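Local coordinates for protein NfrA2 (Bacillus megaterium, PDB 5HEI) that acts as an FMN-dependent, NADPH-using nitroreductase of the flavin oxidoreductase frp family and probably takes part in biotransforming the herbicide mesotrione, at residues D28-S33 / E118-A123; R139-V144 / R234-K239. All coordinates share one frame; numbering follows the deposited sequence.

Both contacts pair helices distant in sequence, yet they share no helix, although both touch strand 154-163, and lie on opposite sides of the chain's centre, with nearest atoms about 17 Å apart. Contact 1 is wholly buried: helix 24-36 packs on the long helix 104-126 through the small side chains of alanine and serine, which allow a close approach, with isoleucine supplying bulk. Contact 2 is only partly buried. Helix 141-148 meets helix 233-239, near the C-terminus, through longer side chains, with proline and methionine on the buried side and leucine and lysine toward solvent. Neither pair is held by hydrogen bonds between its two segments, and each also touches the second subunit of the dimer.

Contact 1 of 2, residues D28-S33 / E118-A123; sequences DTIIQS and EAATVA
Ile30 and Ser33 pack on Ala119, Ala120 and Ala123 in a buried, small-residue helix-helix contact within the alpha+beta nitroreductase fold. Helix 24-36 runs roughly antiparallel to the long helix 104-126, at 140° between their local directions. The axes of 28-33 and 118-123 approach to 8.2 Å, a short spacing that suits the three alanines: a lone methyl on each lets the backbones come close, and the CA atoms of Ile30 and Ala120 are 5.1 Å apart. Ile30 supplies the bulk. Its CG2 lies anti to the backbone N and meets Ala120 CB at 3.8 Å, while the residue also packs on Leu77 and Val162 of the central sheet. A branched aliphatic side chain fits here because it faces both a helix and the sheet. Ala120 too reaches that sheet, at Phe79 and Leu160. Serine is nearly as small as alanine but brings a hydroxyl that needs a partner in a buried place; Ser33 OG hydrogen-bonds Gln9 of the second subunit and lies 2.7 Å from Thr29 O one turn back. Ala119 CB sits 3.8 Å from Ser33 O. At the side chain of Ser33, the methyl CB of Ala123 rests 3.6 Å from Ser33 CB.

Contact 2 of 2, residues R139-V144 / R234-K239; sequences RKPLEV and RAMLEK
Pro141 and Met236 meet on the buried side of this helix pair, their side chains crossing at about a right angle. The proline ring presents CB and CG to the methionine chain: CB lies 3.7 Å from Met236 SD, and CG is 3.9 Å from Met236 CB. Met236 has CG anti to the backbone N (chi1 162°). SD stays against the proline, and the bend at chi3 (67°) places CE farther from it; the side chain also packs on Phe155 and Pro156 of the same chain and Leu107 of the second subunit. A flexible, unbranched thioether suits a place where several apolar surfaces converge. Leu142 and Lys239 form the second crossing, again near a right angle. One branch of the leucine does the touching: CD2 is 3.8 Å from Lys239 CD and 4.0 Å from Met236 CA, so it lies against the helix backbone as well as the lysine's methylene chain. Lysine fits this exposed position because its aliphatic part can cover leucine while carrying a charge at its end. Within helix 233-239, Arg234 NE donates to Glu238 OE2 at 3.1 Å in an i to i+4 salt bridge. The acceptor lies almost in the guanidinium plane, whereas the donor stands well above the carboxylate plane. The two crossings join the last helix, 233-239, to the flavin-binding core of a dimeric frp-family nitroreductase, beside strand 154-163 of its central sheet.

Contact 1 of 2, residues D28-S33 / E118-A123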
loop_
_atom_site.group_PDB
_atom_site.type_symbol
_atom_site.label_atom_id
_atom_site.label_comp_id
_atom_site.label_asym_id
_atom_site.label_seq_id
_atom_site.Cartn_x
_atom_site.Cartn_y
_atom_site.Cartn_z
ATOM N N ASP A 28 8.026 17.061 -8.401
ATOM C CA ASP A 28 9.052 16.948 -7.357
ATOM C C ASP A 28 8.457 16.851 -5.953
ATOM O O ASP A 28 8.973 16.096 -5.138
ATOM C CB ASP A 28 10.082 18.086 -7.441
ATOM C CG ASP A 28 10.962 18.061 -8.682
ATOM O OD1 ASP A 28 11.368 16.953 -9.108
ATOM O OD2 ASP A 28 11.261 19.151 -9.217
ATOM N N THR A 29 7.359 17.585 -5.687
ATOM C CA THR A 29 6.634 17.568 -4.413
ATOM C C THR A 29 5.927 16.209 -4.219
ATOM O O THR A 29 5.946 15.673 -3.111
ATOM C CB THR A 29 5.698 18.785 -4.325
ATOM O OG1 THR A 29 6.470 19.972 -4.518
ATOM C CG2 THR A 29 4.951 18.866 -2.994
ATOM N N ILE A 30 5.345 15.647 -5.313
ATOM C CA ILE A 30 4.656 14.350 -5.344
ATOM C C ILE A 30 5.676 13.212 -5.114
ATOM O O ILE A 30 5.368 12.271 -4.375
ATOM C CB ILE A 30 3.797 14.178 -6.646
ATOM C CG1 ILE A 30 2.621 15.181 -6.687
ATOM C CG2 ILE A 30 3.268 12.741 -6.826
ATOM C CD1 ILE A 30 2.057 15.445 -8.083
ATOM N N ILE A 31 6.887 13.307 -5.717
ATOM C CA ILE A 31 7.938 12.295 -5.518
ATOM C C ILE A 31 8.606 12.391 -4.132
ATOM O O ILE A 31 8.897 11.355 -3.539
ATOM C CB ILE A 31 8.943 12.102 -6.698
ATOM C CG1 ILE A 31 9.686 13.400 -7.076
ATOM C CG2 ILE A 31 8.267 11.474 -7.912
ATOM C CD1 ILE A 31 11.081 13.593 -6.456
ATOM N N GLN A 32 8.827 13.623 -3.616
ATOM C CA GLN A 32 9.419 13.859 -2.288
ATOM C C GLN A 32 8.497 13.402 -1.157
ATOM O O GLN A 32 8.985 12.876 -0.151
ATOM C CB GLN A 32 9.827 15.327 -2.099
ATOM C CG GLN A 32 11.183 15.647 -2.707
ATOM C CD GLN A 32 11.430 17.128 -2.770
ATOM O OE1 GLN A 32 10.981 17.820 -3.691
ATOM N NE2 GLN A 32 12.167 17.648 -1.796
ATOM N N SER A 33 7.168 13.583 -1.331
ATOM C CA SER A 33 6.158 13.155 -0.359
ATOM C C SER A 33 6.073 11.623 -0.330
ATOM O O SER A 33 6.023 11.043 0.753
ATOM C CB SER A 33 4.793 13.752 -0.690
ATOM O OG SER A 33 4.830 15.169 -0.743
ATOM N N GLU A 118 -0.484 6.186 -2.076
ATOM C CA GLU A 118 -1.367 6.967 -1.204
ATOM C C GLU A 118 -0.728 8.297 -0.796
ATOM O O GLU A 118 -1.423 9.313 -0.784
ATOM C CB GLU A 118 -1.808 6.137 0.021
ATOM C CG GLU A 118 -2.780 6.829 0.972
ATOM C CD GLU A 118 -4.119 7.297 0.430
ATOM O OE1 GLU A 118 -4.565 6.787 -0.625
ATOM O OE2 GLU A 118 -4.740 8.161 1.089
ATOM N N ALA A 119 0.592 8.294 -0.493
ATOM C CA ALA A 119 1.348 9.500 -0.136
ATOM C C ALA A 119 1.395 10.428 -1.347
ATOM O O ALA A 119 1.187 11.633 -1.201
ATOM C CB ALA A 119 2.759 9.131 0.301
ATOM N N ALA A 120 1.603 9.852 -2.551
ATOM C CA ALA A 120 1.616 10.589 -3.812
ATOM C C ALA A 120 0.225 11.168 -4.107
ATOM O O ALA A 120 0.137 12.291 -4.598
ATOM C CB ALA A 120 2.063 9.682 -4.941
ATOM N N THR A 121 -0.852 10.414 -3.758
ATOM C CA THR A 121 -2.260 10.808 -3.903
ATOM C C THR A 121 -2.590 12.003 -2.991
ATOM O O THR A 121 -3.022 13.036 -3.502
ATOM C CB THR A 121 -3.188 9.582 -3.730
ATOM O OG1 THR A 121 -3.248 8.878 -4.970
ATOM C CG2 THR A 121 -4.611 9.947 -3.289
ATOM N N VAL A 122 -2.364 11.875 -1.661
ATOM C CA VAL A 122 -2.644 12.949 -0.694
ATOM C C VAL A 122 -1.870 14.245 -0.970
ATOM O O VAL A 122 -2.408 15.324 -0.734
ATOM C CB VAL A 122 -2.630 12.528 0.804
ATOM C CG1 VAL A 122 -3.756 11.550 1.120
ATOM C CG2 VAL A 122 -1.280 11.961 1.226
ATOM N N ALA A 123 -0.634 14.136 -1.507
ATOM C CA ALA A 123 0.203 15.283 -1.870
ATOM C C ALA A 123 -0.345 15.965 -3.115
ATOM O O ALA A 123 -0.551 17.179 -3.094
ATOM C CB ALA A 123 1.637 14.842 -2.109
#

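Contact 2 of 2, residues R139-V144 / R234-K239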
loop_
_atom_site.group_PDB
_atom_site.type_symbol
_atom_site.label_atom_id
_atom_site.label_comp_id
_atom_site.label_asym_id
_atom_site.label_seq_id
_atom_site.Cartn_x
_atom_site.Cartn_y
_atom_site.Cartn_z
ATOM N N ARG A 139 -2.491 -6.059 -16.602
ATOM C CA ARG A 139 -3.279 -6.674 -17.681
ATOM C C ARG A 139 -2.314 -7.359 -18.641
ATOM O O ARG A 139 -2.433 -8.561 -18.875
ATOM C CB ARG A 139 -4.138 -5.626 -18.421
ATOM C CG ARG A 139 -5.141 -6.222 -19.401
ATOM C CD ARG A 139 -5.871 -5.143 -20.166
ATOM N NE ARG A 139 -6.249 -5.595 -21.504
ATOM C CZ ARG A 139 -5.490 -5.448 -22.584
ATOM N NH1 ARG A 139 -4.305 -4.857 -22.496
ATOM N NH2 ARG A 139 -5.911 -5.888 -23.763
ATOM N N LYS A 140 -1.373 -6.579 -19.192
ATOM C CA LYS A 140 -0.310 -7.023 -20.079
ATOM C C LYS A 140 0.974 -6.522 -19.391
ATOM O O LYS A 140 1.486 -5.458 -19.745
ATOM C CB LYS A 140 -0.510 -6.466 -21.508
ATOM C CG LYS A 140 -1.715 -7.086 -22.231
ATOM C CD LYS A 140 -1.785 -6.752 -23.721
ATOM C CE LYS A 140 -2.870 -7.521 -24.439
ATOM N NZ LYS A 140 -3.032 -7.072 -25.850
ATOM N N PRO A 141 1.439 -7.218 -18.315
ATOM C CA PRO A 141 2.606 -6.717 -17.572
ATOM C C PRO A 141 3.962 -7.003 -18.200
ATOM O O PRO A 141 4.909 -6.264 -17.918
ATOM C CB PRO A 141 2.454 -7.368 -16.199
ATOM C CG PRO A 141 1.716 -8.627 -16.448
ATOM C CD PRO A 141 0.933 -8.479 -17.723
ATOM N N LEU A 142 4.069 -8.075 -19.020
ATOM C CA LEU A 142 5.316 -8.430 -19.704
ATOM C C LEU A 142 5.663 -7.369 -20.754
ATOM O O LEU A 142 6.844 -7.078 -20.959
ATOM C CB LEU A 142 5.244 -9.837 -20.325
ATOM C CG LEU A 142 4.986 -11.012 -19.359
ATOM C CD1 LEU A 142 4.499 -12.234 -20.109
ATOM C CD2 LEU A 142 6.220 -11.360 -18.535
ATOM N N GLU A 143 4.627 -6.757 -21.373
ATOM C CA GLU A 143 4.774 -5.678 -22.355
ATOM C C GLU A 143 5.146 -4.374 -21.649
ATOM O O GLU A 143 5.847 -3.547 -22.237
ATOM C CB GLU A 143 3.491 -5.487 -23.178
ATOM C CG GLU A 143 3.202 -6.628 -24.136
ATOM C CD GLU A 143 2.279 -7.704 -23.599
ATOM O OE1 GLU A 143 2.626 -8.352 -22.584
ATOM O OE2 GLU A 143 1.222 -7.928 -24.229
ATOM N N VAL A 144 4.675 -4.200 -20.388
ATOM C CA VAL A 144 4.961 -3.041 -19.532
ATOM C C VAL A 144 6.460 -3.057 -19.183
ATOM O O VAL A 144 7.126 -2.032 -19.325
ATOM C CB VAL A 144 4.022 -2.992 -18.288
ATOM C CG1 VAL A 144 4.510 -2.001 -17.239
ATOM C CG2 VAL A 144 2.594 -2.658 -18.695
ATOM N N ARG A 234 1.669 -14.350 -12.183
ATOM C CA ARG A 234 2.761 -15.254 -11.799
ATOM C C ARG A 234 3.878 -15.253 -12.855
ATOM O O ARG A 234 5.058 -15.257 -12.492
ATOM C CB ARG A 234 2.256 -16.683 -11.526
ATOM C CG ARG A 234 3.323 -17.589 -10.919
ATOM C CD ARG A 234 2.784 -18.869 -10.333
ATOM N NE ARG A 234 3.887 -19.740 -9.924
ATOM C CZ ARG A 234 3.771 -20.771 -9.093
ATOM N NH1 ARG A 234 2.594 -21.077 -8.563
ATOM N NH2 ARG A 234 4.833 -21.500 -8.780
ATOM N N ALA A 235 3.497 -15.221 -14.154
ATOM C CA ALA A 235 4.417 -15.179 -15.295
ATOM C C ALA A 235 5.325 -13.939 -15.247
ATOM O O ALA A 235 6.496 -14.031 -15.619
ATOM C CB ALA A 235 3.631 -15.197 -16.598
ATOM N N MET A 236 4.774 -12.793 -14.776
ATOM C CA MET A 236 5.458 -11.506 -14.611
ATOM C C MET A 236 6.540 -11.591 -13.511
ATOM O O MET A 236 7.674 -11.176 -13.759
ATOM C CB MET A 236 4.422 -10.385 -14.329
ATOM C CG MET A 236 4.997 -9.111 -13.714
ATOM S SD MET A 236 3.773 -8.072 -12.862
ATOM C CE MET A 236 3.333 -9.115 -11.487
ATOM N N LEU A 237 6.187 -12.132 -12.310
ATOM C CA LEU A 237 7.086 -12.292 -11.152
ATOM C C LEU A 237 8.189 -13.308 -11.449
ATOM O O LEU A 237 9.349 -13.070 -11.099
ATOM C CB LEU A 237 6.307 -12.714 -9.885
ATOM C CG LEU A 237 5.108 -11.858 -9.457
ATOM C CD1 LEU A 237 4.151 -12.654 -8.601
ATOM C CD2 LEU A 237 5.545 -10.605 -8.725
ATOM N N GLU A 238 7.832 -14.424 -12.118
ATOM C CA GLU A 238 8.784 -15.473 -12.488
ATOM C C GLU A 238 9.779 -15.012 -13.561
ATOM O O GLU A 238 10.920 -15.482 -13.562
ATOM C CB GLU A 238 8.071 -16.784 -12.859
ATOM C CG GLU A 238 7.490 -17.504 -11.648
ATOM C CD GLU A 238 6.718 -18.791 -11.882
ATOM O OE1 GLU A 238 6.008 -18.894 -12.909
ATOM O OE2 GLU A 238 6.776 -19.676 -10.998
ATOM N N LYS A 239 9.367 -14.058 -14.432
ATOM C CA LYS A 239 10.230 -13.473 -15.469
ATOM C C LYS A 239 11.286 -12.533 -14.842
ATOM O O LYS A 239 12.426 -12.512 -15.306
ATOM C CB LYS A 239 9.398 -12.717 -16.520
ATOM C CG LYS A 239 10.138 -12.455 -17.835
ATOM C CD LYS A 239 9.542 -13.229 -19.013
ATOM C CE LYS A 239 10.069 -14.642 -19.148
ATOM N NZ LYS A 239 9.420 -15.373 -20.268
#